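Local coordinates for putative fructose-bisphosphate aldolase (Coccidioides immitis, PDB 3PM6), which is a putative class II aldolase of the TIM-barrel clan, modelled with a zinc ion and assembled as a dimer, at residues 38-41 with 42-46; 56-59 with 60-64; 267-271 with 272-276; 216-219 with 220-224. All coordinates share one frame; numbering follows the deposited sequence.

Contact 1 (38-41 with 42-46)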
ATOM      1  N   GLU A  38       2.093   3.122   4.727  1.00 18.08           N
ATOM      2  CA  GLU A  38       2.603   4.166   5.595  1.00 19.31           C
ATOM      3  C   GLU A  38       4.134   4.289   5.478  1.00 18.18           C
ATOM      4  O   GLU A  38       4.676   5.388   5.470  1.00 18.54           O
ATOM      5  CB  GLU A  38       2.197   3.945   7.060  1.00 19.69           C
ATOM      6  CG  GLU A  38       0.700   4.009   7.309  1.00 23.11           C
ATOM      7  CD  GLU A  38       0.028   2.634   7.331  1.00 26.32           C
ATOM      8  OE1 GLU A  38       0.403   1.762   6.517  1.00 27.97           O
ATOM      9  OE2 GLU A  38      -0.890   2.439   8.151  1.00 27.52           O
ATOM     10  N   GLY A  39       4.822   3.154   5.422  1.00 17.74           N
ATOM     11  CA  GLY A  39       6.275   3.164   5.325  1.00 16.72           C
ATOM     12  C   GLY A  39       6.738   3.669   3.971  1.00 16.05           C
ATOM     13  O   GLY A  39       7.734   4.385   3.890  1.00 15.98           O
ATOM     14  N   ILE A  40       6.009   3.294   2.911  1.00 16.51           N
ATOM     15  CA  ILE A  40       6.284   3.776   1.548  1.00 16.43           C
ATOM     16  C   ILE A  40       6.161   5.318   1.544  1.00 17.40           C
ATOM     17  O   ILE A  40       7.044   6.017   1.060  1.00 16.93           O
ATOM     18  CB  ILE A  40       5.341   3.088   0.503  1.00 17.35           C
ATOM     19  CG1 ILE A  40       5.674   1.588   0.352  1.00 17.20           C
ATOM     20  CG2 ILE A  40       5.338   3.823  -0.848  1.00 14.24           C
ATOM     21  CD1 ILE A  40       4.523   0.743  -0.196  1.00 18.33           C
ATOM     22  N   LEU A  41       5.094   5.836   2.136  1.00 18.05           N
ATOM     23  CA  LEU A  41       4.861   7.287   2.140  1.00 19.67           C
ATOM     24  C   LEU A  41       5.913   7.981   2.976  1.00 19.67           C
ATOM     25  O   LEU A  41       6.436   9.022   2.560  1.00 21.21           O
ATOM     26  CB  LEU A  41       3.463   7.637   2.666  1.00 19.21           C
ATOM     27  CG  LEU A  41       2.381   7.348   1.633  1.00 22.20           C
ATOM     28  CD1 LEU A  41       0.988   7.653   2.180  1.00 24.78           C
ATOM     29  CD2 LEU A  41       2.653   8.156   0.356  1.00 25.38           C
ATOM     30  N   ALA A  42       6.223   7.409   4.140  1.00 18.82           N
ATOM     31  CA  ALA A  42       7.292   7.955   4.995  1.00 18.84           C
ATOM     32  C   ALA A  42       8.605   8.103   4.243  1.00 18.55           C
ATOM     33  O   ALA A  42       9.287   9.139   4.369  1.00 19.01           O
ATOM     34  CB  ALA A  42       7.468   7.110   6.283  1.00 17.89           C
ATOM     35  N   ILE A  43       8.963   7.098   3.442  1.00 17.81           N
ATOM     36  CA  ILE A  43      10.211   7.166   2.665  1.00 17.66           C
ATOM     37  C   ILE A  43      10.203   8.223   1.554  1.00 18.13           C
ATOM     38  O   ILE A  43      11.160   8.984   1.432  1.00 18.22           O
ATOM     39  CB  ILE A  43      10.594   5.815   1.996  1.00 17.68           C
ATOM     40  CG1 ILE A  43      10.924   4.751   3.053  1.00 16.71           C
ATOM     41  CG2 ILE A  43      11.784   6.011   1.054  1.00 16.85           C
ATOM     42  CD1 ILE A  43      10.739   3.309   2.503  1.00 12.84           C
ATOM     43  N   ILE A  44       9.160   8.235   0.727  1.00 19.00           N
ATOM     44  CA  ILE A  44       9.025   9.238  -0.340  1.00 20.33           C
ATOM     45  C   ILE A  44       9.073  10.648   0.260  1.00 20.03           C
ATOM     46  O   ILE A  44       9.735  11.498  -0.276  1.00 20.73           O
ATOM     47  CB  ILE A  44       7.673   9.124  -1.120  1.00 20.94           C
ATOM     48  CG1 ILE A  44       7.417   7.695  -1.652  1.00 23.55           C
ATOM     49  CG2 ILE A  44       7.632  10.159  -2.254  1.00 22.07           C
ATOM     50  CD1 ILE A  44       8.517   7.130  -2.478  1.00 25.41           C
ATOM     51  N   ARG A  45       8.360  10.875   1.363  1.00 20.22           N
ATOM     52  CA  ARG A  45       8.278  12.220   1.940  1.00 22.54           C
ATOM     53  C   ARG A  45       9.624  12.639   2.529  1.00 22.50           C
ATOM     54  O   ARG A  45      10.096  13.766   2.303  1.00 23.07           O
ATOM     55  CB  ARG A  45       7.223  12.271   3.038  1.00 22.50           C
ATOM     56  CG  ARG A  45       5.844  12.515   2.565  1.00 23.43           C
ATOM     57  CD  ARG A  45       4.900  12.246   3.725  1.00 24.91           C
ATOM     58  NE  ARG A  45       3.557  11.982   3.232  1.00 28.27           N
ATOM     59  CZ  ARG A  45       2.459  12.006   3.978  1.00 31.05           C
ATOM     60  NH1 ARG A  45       2.508  12.294   5.278  1.00 29.86           N
ATOM     61  NH2 ARG A  45       1.294  11.763   3.407  1.00 33.31           N
ATOM     62  N   ALA A  46      10.232  11.721   3.279  1.00 21.52           N
ATOM     63  CA  ALA A  46      11.533  11.968   3.888  1.00 21.42           C
ATOM     64  C   ALA A  46      12.544  12.276   2.811  1.00 21.16           C
ATOM     65  O   ALA A  46      13.242  13.264   2.902  1.00 21.99           O
ATOM     66  CB  ALA A  46      11.987  10.767   4.726  1.00 20.36           C
TER
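E38 hands its backbone carbonyl to the amide of A42, E38 O to A42 N at 2.9 Å, the first of four i to i+4 bonds that span these two segments. The E38 side chain turns away from the next turn. Its OE2 is held by ND1 of H275, so the acid is spent on the neighbouring helix 271-292, while the second subunit packs Y65 against its chain. G39 comes next; its carbonyl oxygen takes the amide of I43 and also lies against that isoleucine's side chain, CG1 of I43 standing 3.3 Å from G39 O. With CG1 of I43 beside its own backbone N (chi1 -65°), the branch folds back over the preceding turn.

This is helix 37-49, the crossover helix of the beta-alpha-beta unit that links barrel strands 29-33 and 54-58. I40 packs on L70 and A77 of helix 69-80 and on V34, I43 on V34 and I56, and I44 on I56 and A77. I40 gives the amide of I44 a nearly straight bond, N-H...O 177°, and its CG2 only just meets CG1 of I44 at 4.5 Å. That same CG1 lies 3.2 Å from I40 O.

L41 lies on the dimer-facing side. Its carbonyl accepts from the amide of R45, N to O 2.9 Å, and the methylenes of R45 run up beside that oxygen, CB at 3.4 Å from L41 O. The arginine then stretches out from CG to NE, bringing one face of its guanidinium over CB of L41; Y65 of the second subunit packs on both side chains.

Contact 2 (56-59 with 60-64)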
ATOM      1  N   ILE A  56      13.339   1.756  -1.481  1.00 14.76           N
ATOM      2  CA  ILE A  56      12.265   1.139  -0.706  1.00 13.93           C
ATOM      3  C   ILE A  56      12.567  -0.383  -0.745  1.00 14.32           C
ATOM      4  O   ILE A  56      12.742  -0.959  -1.827  1.00 13.37           O
ATOM      5  CB  ILE A  56      10.861   1.472  -1.328  1.00 13.85           C
ATOM      6  CG1 ILE A  56      10.562   2.985  -1.298  1.00 14.74           C
ATOM      7  CG2 ILE A  56       9.739   0.651  -0.698  1.00 12.23           C
ATOM      8  CD1 ILE A  56       9.315   3.355  -2.043  1.00 20.06           C
ATOM      9  N   LEU A  57      12.668  -1.009   0.433  1.00 13.60           N
ATOM     10  CA  LEU A  57      12.895  -2.448   0.491  1.00 13.24           C
ATOM     11  C   LEU A  57      11.641  -3.205   0.880  1.00 12.95           C
ATOM     12  O   LEU A  57      10.983  -2.852   1.844  1.00 13.80           O
ATOM     13  CB  LEU A  57      14.054  -2.781   1.452  1.00 12.70           C
ATOM     14  CG  LEU A  57      15.442  -2.681   0.817  1.00 12.69           C
ATOM     15  CD1 LEU A  57      15.682  -1.236   0.238  1.00 12.19           C
ATOM     16  CD2 LEU A  57      16.516  -3.008   1.836  1.00  8.40           C
ATOM     17  N   LEU A  58      11.294  -4.246   0.130  1.00 13.49           N
ATOM     18  CA  LEU A  58      10.194  -5.117   0.528  1.00 14.14           C
ATOM     19  C   LEU A  58      10.763  -6.503   0.829  1.00 15.04           C
ATOM     20  O   LEU A  58      11.798  -6.863   0.269  1.00 13.61           O
ATOM     21  CB  LEU A  58       9.131  -5.184  -0.578  1.00 14.76           C
ATOM     22  CG  LEU A  58       8.312  -3.902  -0.826  1.00 12.62           C
ATOM     23  CD1 LEU A  58       7.524  -4.128  -2.096  1.00 12.08           C
ATOM     24  CD2 LEU A  58       7.330  -3.602   0.361  1.00 10.79           C
ATOM     25  N   PHE A  59      10.109  -7.269   1.725  1.00 15.38           N
ATOM     26  CA  PHE A  59      10.503  -8.659   1.979  1.00 15.14           C
ATOM     27  C   PHE A  59       9.668  -9.581   1.097  1.00 16.42           C
ATOM     28  O   PHE A  59       8.661  -9.128   0.510  1.00 17.18           O
ATOM     29  CB  PHE A  59      10.334  -9.037   3.459  1.00 14.93           C
ATOM     30  CG  PHE A  59      11.223  -8.270   4.377  1.00 15.40           C
ATOM     31  CD1 PHE A  59      12.617  -8.277   4.210  1.00 16.44           C
ATOM     32  CD2 PHE A  59      10.692  -7.518   5.401  1.00 15.08           C
ATOM     33  CE1 PHE A  59      13.440  -7.537   5.052  1.00 15.58           C
ATOM     34  CE2 PHE A  59      11.541  -6.791   6.258  1.00 14.33           C
ATOM     35  CZ  PHE A  59      12.903  -6.815   6.075  1.00 13.24           C
ATOM     36  N   PRO A  60      10.071 -10.875   0.964  1.00 16.56           N
ATOM     37  CA  PRO A  60       9.198 -11.788   0.214  1.00 17.53           C
ATOM     38  C   PRO A  60       7.776 -11.833   0.759  1.00 18.34           C
ATOM     39  O   PRO A  60       6.820 -12.103   0.016  1.00 18.62           O
ATOM     40  CB  PRO A  60       9.896 -13.168   0.392  1.00 17.97           C
ATOM     41  CG  PRO A  60      11.366 -12.832   0.458  1.00 16.83           C
ATOM     42  CD  PRO A  60      11.464 -11.364   0.991  1.00 15.81           C
ATOM     43  N   TRP A  61       7.649 -11.596   2.056  1.00 19.09           N
ATOM     44  CA  TRP A  61       6.345 -11.491   2.702  1.00 20.24           C
ATOM     45  C   TRP A  61       5.377 -10.531   2.004  1.00 20.62           C
ATOM     46  O   TRP A  61       4.167 -10.749   2.058  1.00 20.66           O
ATOM     47  CB  TRP A  61       6.484 -11.051   4.169  1.00 20.55           C
ATOM     48  CG  TRP A  61       5.151 -10.742   4.782  1.00 21.10           C
ATOM     49  CD1 TRP A  61       4.284 -11.634   5.352  1.00 22.27           C
ATOM     50  CD2 TRP A  61       4.507  -9.455   4.847  1.00 20.63           C
ATOM     51  NE1 TRP A  61       3.142 -10.981   5.782  1.00 21.31           N
ATOM     52  CE2 TRP A  61       3.249  -9.648   5.483  1.00 20.35           C
ATOM     53  CE3 TRP A  61       4.878  -8.158   4.449  1.00 17.73           C
ATOM     54  CZ2 TRP A  61       2.356  -8.585   5.734  1.00 19.95           C
ATOM     55  CZ3 TRP A  61       3.993  -7.109   4.682  1.00 18.66           C
ATOM     56  CH2 TRP A  61       2.742  -7.329   5.327  1.00 17.91           C
ATOM     57  N   ALA A  62       5.893  -9.462   1.398  1.00 20.32           N
ATOM     58  CA  ALA A  62       5.032  -8.503   0.747  1.00 21.07           C
ATOM     59  C   ALA A  62       4.322  -9.127  -0.459  1.00 21.65           C
ATOM     60  O   ALA A  62       3.166  -8.814  -0.750  1.00 21.22           O
ATOM     61  CB  ALA A  62       5.819  -7.258   0.337  1.00 20.68           C
ATOM     62  N   ILE A  63       5.012 -10.035  -1.141  1.00 22.78           N
ATOM     63  CA  ILE A  63       4.405 -10.763  -2.254  1.00 24.36           C
ATOM     64  C   ILE A  63       3.491 -11.885  -1.678  1.00 26.78           C
ATOM     65  O   ILE A  63       2.325 -12.002  -2.087  1.00 27.03           O
ATOM     66  CB  ILE A  63       5.478 -11.329  -3.179  1.00 23.76           C
ATOM     67  CG1 ILE A  63       6.284 -10.190  -3.817  1.00 22.60           C
ATOM     68  CG2 ILE A  63       4.855 -12.234  -4.233  1.00 25.35           C
ATOM     69  CD1 ILE A  63       7.749 -10.602  -4.186  1.00 21.78           C
ATOM     70  N   GLN A  64       4.009 -12.662  -0.708  1.00 28.40           N
ATOM     71  CA  GLN A  64       3.235 -13.728  -0.025  1.00 30.81           C
ATOM     72  C   GLN A  64       1.889 -13.151   0.443  1.00 31.08           C
ATOM     73  O   GLN A  64       0.854 -13.765   0.253  1.00 32.23           O
ATOM     74  CB  GLN A  64       4.026 -14.322   1.172  1.00 30.83           C
ATOM     75  CG  GLN A  64       5.092 -15.376   0.788  1.00 34.89           C
ATOM     76  CD  GLN A  64       6.299 -15.543   1.775  1.00 38.87           C
ATOM     77  OE1 GLN A  64       6.241 -15.235   2.999  1.00 42.02           O
ATOM     78  NE2 GLN A  64       7.400 -16.068   1.225  1.00 38.38           N
TER
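F59 and A62 meet where strand 54-58, the second strand of the TIM barrel, runs out and the chain turns into helix 60-66. The tight part is the backbone turn: the carbonyl oxygen of F59 accepts from the amide of A62, F59 O to A62 N 2.9 Å. This donor stands above the carbonyl plane, 53° out of it, and the C=O...N angle is a bent 125°. The methyl of A62 sits close to the same oxygen, CB to F59 O 3.4 Å, and the peptide link sets CD of P60 beside CB of F59, 3.6 Å apart.

Away from the turn the fit slackens. The side chains of F59 and W61 come nearest at their beta carbons, 4.4 Å from CB to CB, and both rings lead off from the contact. The phenyl goes toward Y35 and N251, its side chain about 6 Å from the zinc ion. The indole stacks on Y65, and its NE1 is hydrogen-bonded to E276 of the second subunit. The partly exposed ring of P60 makes the more open side.

In L58, chi1 of -69° sets CG beside the residue's own backbone N, and CD2 of L58 then rests 4.0 Å from CB of A62.

Contact 3 (267-271 with 272-276)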
ATOM      1  N   GLY A 267      -7.296   3.027  19.081  1.00 36.03           N
ATOM      2  CA  GLY A 267      -8.453   3.148  19.986  1.00 36.91           C
ATOM      3  C   GLY A 267      -8.612   4.538  20.600  1.00 36.90           C
ATOM      4  O   GLY A 267      -9.586   4.788  21.289  1.00 38.15           O
ATOM      5  N   SER A 268      -7.673   5.447  20.334  1.00 35.90           N
ATOM      6  CA  SER A 268      -7.712   6.786  20.918  1.00 35.87           C
ATOM      7  C   SER A 268      -7.802   7.933  19.925  1.00 35.15           C
ATOM      8  O   SER A 268      -8.020   9.087  20.318  1.00 35.43           O
ATOM      9  CB  SER A 268      -6.501   6.984  21.799  1.00 35.88           C
ATOM     10  OG  SER A 268      -6.725   6.298  23.012  1.00 37.03           O
ATOM     11  N   LEU A 269      -7.637   7.608  18.648  1.00 33.27           N
ATOM     12  CA  LEU A 269      -7.612   8.589  17.570  1.00 32.19           C
ATOM     13  C   LEU A 269      -8.381   8.012  16.404  1.00 30.70           C
ATOM     14  O   LEU A 269      -8.450   6.791  16.272  1.00 30.63           O
ATOM     15  CB  LEU A 269      -6.172   8.820  17.105  1.00 31.99           C
ATOM     16  CG  LEU A 269      -5.212   9.554  18.029  1.00 33.57           C
ATOM     17  CD1 LEU A 269      -3.848   9.639  17.350  1.00 36.12           C
ATOM     18  CD2 LEU A 269      -5.734  10.927  18.382  1.00 35.78           C
ATOM     19  N   PRO A 270      -8.949   8.872  15.545  1.00 29.77           N
ATOM     20  CA  PRO A 270      -9.569   8.327  14.339  1.00 29.31           C
ATOM     21  C   PRO A 270      -8.516   7.587  13.521  1.00 28.60           C
ATOM     22  O   PRO A 270      -7.329   7.980  13.540  1.00 27.72           O
ATOM     23  CB  PRO A 270     -10.028   9.570  13.581  1.00 29.07           C
ATOM     24  CG  PRO A 270     -10.194  10.629  14.636  1.00 30.64           C
ATOM     25  CD  PRO A 270      -9.127  10.334  15.662  1.00 30.34           C
ATOM     26  N   ILE A 271      -8.930   6.543  12.804  1.00 28.39           N
ATOM     27  CA  ILE A 271      -8.004   5.796  11.958  1.00 27.40           C
ATOM     28  C   ILE A 271      -7.193   6.720  11.053  1.00 26.72           C
ATOM     29  O   ILE A 271      -5.980   6.515  10.875  1.00 26.08           O
ATOM     30  CB  ILE A 271      -8.700   4.729  11.091  1.00 28.17           C
ATOM     31  CG1 ILE A 271      -9.225   3.595  11.951  1.00 29.00           C
ATOM     32  CG2 ILE A 271      -7.686   4.107  10.093  1.00 27.25           C
ATOM     33  CD1 ILE A 271     -10.044   2.562  11.174  1.00 32.01           C
ATOM     34  N   THR A 272      -7.844   7.735  10.484  1.00 26.71           N
ATOM     35  CA  THR A 272      -7.128   8.664   9.614  1.00 26.73           C
ATOM     36  C   THR A 272      -5.915   9.288  10.310  1.00 27.11           C
ATOM     37  O   THR A 272      -4.837   9.363   9.717  1.00 26.40           O
ATOM     38  CB  THR A 272      -8.022   9.775   9.055  1.00 27.41           C
ATOM     39  OG1 THR A 272      -8.762  10.377  10.117  1.00 28.19           O
ATOM     40  CG2 THR A 272      -9.002   9.240   7.975  1.00 27.28           C
ATOM     41  N   ARG A 273      -6.094   9.742  11.554  1.00 27.52           N
ATOM     42  CA  ARG A 273      -5.001  10.363  12.319  1.00 28.02           C
ATOM     43  C   ARG A 273      -3.968   9.327  12.744  1.00 26.52           C
ATOM     44  O   ARG A 273      -2.775   9.615  12.844  1.00 25.33           O
ATOM     45  CB  ARG A 273      -5.545  11.103  13.552  1.00 29.45           C
ATOM     46  CG  ARG A 273      -4.509  11.976  14.248  1.00 34.01           C
ATOM     47  CD  ARG A 273      -4.430  13.353  13.613  1.00 39.30           C
ATOM     48  NE  ARG A 273      -3.204  14.061  13.968  1.00 43.37           N
ATOM     49  CZ  ARG A 273      -2.258  14.416  13.102  1.00 45.13           C
ATOM     50  NH1 ARG A 273      -2.386  14.137  11.815  1.00 44.82           N
ATOM     51  NH2 ARG A 273      -1.182  15.078  13.520  1.00 47.38           N
ATOM     52  N   LEU A 274      -4.442   8.116  13.018  1.00 26.29           N
ATOM     53  CA  LEU A 274      -3.550   6.988  13.275  1.00 25.78           C
ATOM     54  C   LEU A 274      -2.561   6.814  12.116  1.00 24.32           C
ATOM     55  O   LEU A 274      -1.355   6.739  12.336  1.00 23.72           O
ATOM     56  CB  LEU A 274      -4.378   5.737  13.468  1.00 26.55           C
ATOM     57  CG  LEU A 274      -3.978   4.742  14.534  1.00 28.22           C
ATOM     58  CD1 LEU A 274      -3.715   5.442  15.859  1.00 30.68           C
ATOM     59  CD2 LEU A 274      -5.098   3.711  14.674  1.00 31.13           C
ATOM     60  N   HIS A 275      -3.071   6.820  10.878  1.00 23.73           N
ATOM     61  CA  HIS A 275      -2.229   6.611   9.698  1.00 22.95           C
ATOM     62  C   HIS A 275      -1.258   7.760   9.530  1.00 22.89           C
ATOM     63  O   HIS A 275      -0.116   7.547   9.151  1.00 21.95           O
ATOM     64  CB  HIS A 275      -3.069   6.453   8.430  1.00 23.31           C
ATOM     65  CG  HIS A 275      -3.751   5.126   8.334  1.00 23.84           C
ATOM     66  ND1 HIS A 275      -3.064   3.935   8.388  1.00 24.93           N
ATOM     67  CD2 HIS A 275      -5.053   4.800   8.179  1.00 24.66           C
ATOM     68  CE1 HIS A 275      -3.918   2.927   8.285  1.00 25.94           C
ATOM     69  NE2 HIS A 275      -5.132   3.426   8.173  1.00 26.17           N
ATOM     70  N   GLU A 276      -1.739   8.972   9.802  1.00 22.83           N
ATOM     71  CA  GLU A 276      -0.922  10.170   9.719  1.00 23.00           C
ATOM     72  C   GLU A 276       0.228  10.134  10.703  1.00 22.48           C
ATOM     73  O   GLU A 276       1.374  10.438  10.335  1.00 21.56           O
ATOM     74  CB  GLU A 276      -1.777  11.433   9.917  1.00 23.17           C
ATOM     75  CG  GLU A 276      -2.703  11.752   8.705  1.00 24.92           C
ATOM     76  CD  GLU A 276      -3.764  12.846   8.992  1.00 27.21           C
ATOM     77  OE1 GLU A 276      -3.683  13.560  10.032  1.00 26.12           O
ATOM     78  OE2 GLU A 276      -4.682  12.986   8.165  1.00 27.55           O
TER
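The imidazole of H275 receives the CG2 methyl of I271 obliquely, CG2 standing 3.3 Å from both NE2 and CD2 of H275. The two side chains lie alongside each other and point the same way. CG2 of I271 is anti to the backbone N (chi1 -69° for CG1), which turns this methyl toward the ring. The carbonyl oxygen of I271 also approaches the ring, 3.3 Å from CD2 of H275. The ring nitrogens find partners beyond this turn: ND1 bonds to E38, NE2 to N36 of the second subunit. The guanidinium of R273 has the carboxylate of E276 at its edge, in plane, but modelled too close to be trusted.

P270 is the N-cap of helix 271-292, and the first turn is fastened by two well-aligned bonds, L274 N to P270 O and H275 N to I271 O, each 2.9 Å. Ahead of the cap, L269 folds onto the helix: the L269 and R273 side chains cross obliquely, CD1 of L269 3.9 Å from CG of R273, and CB of L269 reaches CD1 of L274 at 4.4 Å. L274 also packs on helix 252-265.

With ND1 engaged by E38 and NE2 by an amide across the dimer, H275 is fixed in rotation and spans the subunit boundary; as modelled, the pattern is consistent with a neutral ring carrying its hydrogen on ND1, a tautomer the acid would probably favour.

Contact 4 (216-219 with 220-224)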
ATOM      1  N   GLU A 216      39.114  -3.256  -0.436  1.00 29.74           N
ATOM      2  CA  GLU A 216      40.346  -3.192  -1.215  1.00 32.12           C
ATOM      3  C   GLU A 216      40.348  -4.270  -2.306  1.00 32.14           C
ATOM      4  O   GLU A 216      40.771  -4.017  -3.428  1.00 32.09           O
ATOM      5  CB  GLU A 216      41.535  -3.353  -0.272  1.00 32.46           C
ATOM      6  CG  GLU A 216      42.855  -3.024  -0.883  1.00 40.29           C
ATOM      7  CD  GLU A 216      43.046  -1.543  -1.035  1.00 46.22           C
ATOM      8  OE1 GLU A 216      42.332  -0.791  -0.334  1.00 50.26           O
ATOM      9  OE2 GLU A 216      43.885  -1.137  -1.862  1.00 49.48           O
ATOM     10  N   ALA A 217      39.847  -5.468  -1.992  1.00 31.82           N
ATOM     11  CA  ALA A 217      39.884  -6.551  -2.980  1.00 32.12           C
ATOM     12  C   ALA A 217      38.838  -6.391  -4.070  1.00 32.11           C
ATOM     13  O   ALA A 217      39.119  -6.662  -5.215  1.00 32.81           O
ATOM     14  CB  ALA A 217      39.770  -7.930  -2.316  1.00 31.52           C
ATOM     15  N   VAL A 218      37.629  -5.955  -3.732  1.00 32.25           N
ATOM     16  CA  VAL A 218      36.551  -5.964  -4.734  1.00 32.96           C
ATOM     17  C   VAL A 218      35.824  -4.638  -4.902  1.00 33.81           C
ATOM     18  O   VAL A 218      35.019  -4.490  -5.818  1.00 34.08           O
ATOM     19  CB  VAL A 218      35.487  -7.042  -4.439  1.00 32.12           C
ATOM     20  CG1 VAL A 218      36.122  -8.411  -4.318  1.00 32.78           C
ATOM     21  CG2 VAL A 218      34.720  -6.690  -3.185  1.00 31.92           C
ATOM     22  N   GLY A 219      36.100  -3.685  -4.011  1.00 34.32           N
ATOM     23  CA  GLY A 219      35.390  -2.423  -3.961  1.00 34.56           C
ATOM     24  C   GLY A 219      35.244  -1.695  -5.275  1.00 35.68           C
ATOM     25  O   GLY A 219      34.249  -1.017  -5.488  1.00 35.85           O
ATOM     26  N   GLU A 220      36.223  -1.829  -6.163  1.00 36.59           N
ATOM     27  CA  GLU A 220      36.159  -1.142  -7.455  1.00 37.77           C
ATOM     28  C   GLU A 220      35.248  -1.857  -8.463  1.00 37.14           C
ATOM     29  O   GLU A 220      34.879  -1.279  -9.488  1.00 37.51           O
ATOM     30  CB  GLU A 220      37.574  -0.929  -8.020  1.00 39.47           C
ATOM     31  CG  GLU A 220      38.497  -0.212  -7.023  1.00 43.00           C
ATOM     32  CD  GLU A 220      39.816   0.263  -7.626  1.00 49.62           C
ATOM     33  OE1 GLU A 220      40.379  -0.433  -8.516  1.00 52.13           O
ATOM     34  OE2 GLU A 220      40.299   1.337  -7.185  1.00 50.91           O
ATOM     35  N   ARG A 221      34.875  -3.100  -8.153  1.00 35.72           N
ATOM     36  CA  ARG A 221      34.064  -3.937  -9.050  1.00 35.04           C
ATOM     37  C   ARG A 221      32.613  -4.096  -8.573  1.00 33.51           C
ATOM     38  O   ARG A 221      31.714  -4.284  -9.400  1.00 33.89           O
ATOM     39  CB  ARG A 221      34.726  -5.320  -9.287  1.00 35.50           C
ATOM     40  CG  ARG A 221      36.143  -5.252  -9.958  1.00 37.39           C
ATOM     41  CD  ARG A 221      36.846  -6.622 -10.113  1.00 38.78           C
ATOM     42  NE  ARG A 221      37.353  -7.227  -8.864  1.00 38.29           N
ATOM     43  CZ  ARG A 221      37.405  -8.542  -8.653  1.00 36.54           C
ATOM     44  NH1 ARG A 221      36.975  -9.383  -9.580  1.00 38.93           N
ATOM     45  NH2 ARG A 221      37.864  -9.028  -7.529  1.00 35.78           N
ATOM     46  N   VAL A 222      32.381  -4.015  -7.257  1.00 31.18           N
ATOM     47  CA  VAL A 222      31.032  -4.112  -6.701  1.00 28.99           C
ATOM     48  C   VAL A 222      30.748  -3.086  -5.584  1.00 27.72           C
ATOM     49  O   VAL A 222      31.672  -2.614  -4.907  1.00 27.64           O
ATOM     50  CB  VAL A 222      30.699  -5.562  -6.200  1.00 28.79           C
ATOM     51  CG1 VAL A 222      30.833  -6.572  -7.311  1.00 28.75           C
ATOM     52  CG2 VAL A 222      31.544  -5.969  -4.979  1.00 27.42           C
ATOM     53  N   GLY A 223      29.470  -2.739  -5.409  1.00 25.63           N
ATOM     54  CA  GLY A 223      29.044  -1.872  -4.296  1.00 23.75           C
ATOM     55  C   GLY A 223      28.923  -2.681  -3.002  1.00 21.65           C
ATOM     56  O   GLY A 223      28.726  -3.888  -3.038  1.00 21.90           O
ATOM     57  N   LEU A 224      29.101  -2.040  -1.857  1.00 19.84           N
ATOM     58  CA  LEU A 224      29.087  -2.772  -0.588  1.00 18.60           C
ATOM     59  C   LEU A 224      27.876  -2.341   0.195  1.00 17.60           C
ATOM     60  O   LEU A 224      27.573  -1.153   0.227  1.00 18.12           O
ATOM     61  CB  LEU A 224      30.364  -2.515   0.202  1.00 18.48           C
ATOM     62  CG  LEU A 224      31.656  -3.036  -0.441  1.00 19.55           C
ATOM     63  CD1 LEU A 224      32.881  -2.700   0.435  1.00 20.95           C
ATOM     64  CD2 LEU A 224      31.589  -4.557  -0.677  1.00 17.78           C
TER
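V218 and V222 set methyl against methyl, their side chains slanting past each other with CG2 of V218 3.7 Å from CG2 of V222. With CG1 anti to the carbonyl carbon in both valines, CG2 is left between the backbone N and the carbonyl carbon, which brings the two like branches together. R221 meets V218 quite differently, at about a right angle: its chain bends at chi3 (-72°) and swings the guanidinium back, leaving NH2 of R221 3.7 Å from CG1 of V218. The carbonyl oxygen of A217 lies at the edge of that guanidinium, in its plane, though 3.5 Å from NH2.

Here helix 208-218 gives way to strand 223-226, the helix-to-strand turn of a beta-alpha-beta unit of the barrel. Helix 174-181 lies against the turn, E178 on A217 and R221, V181 on R221 and V222, and both valines also touch L188 of the preceding strand.

The turn is drawn together on one oxygen, V218 O, which accepts two backbone amides. V222 N reaches it at 3.0 Å, whereas R221 N, at 2.7 Å, comes from above the carbonyl plane, 40° out of it. E220 points its extended chain outward into solvent, past G219.

Overall arrangement
From the N terminus, contact 1 comes first, within the helix after the first barrel strand; contact 2 follows at the end of the second strand, and the two touch where I43 and I44 pack on I56. Contact 4 is next, at the entry to the seventh strand, across the chain's centre from contacts 1 and 2. Contact 3 comes last, about 46 Å from contact 4 between centres, and returns to contact 1 through H275 and E38. None closes a long loop: they are a stretch of helix, a strand-to-helix turn, a helix-to-strand turn and a helix start, in series, neither nesting nor crossing. Contacts 1, 2 and 3 all meet the second subunit, contact 2 through W61 and the partner's 272-276.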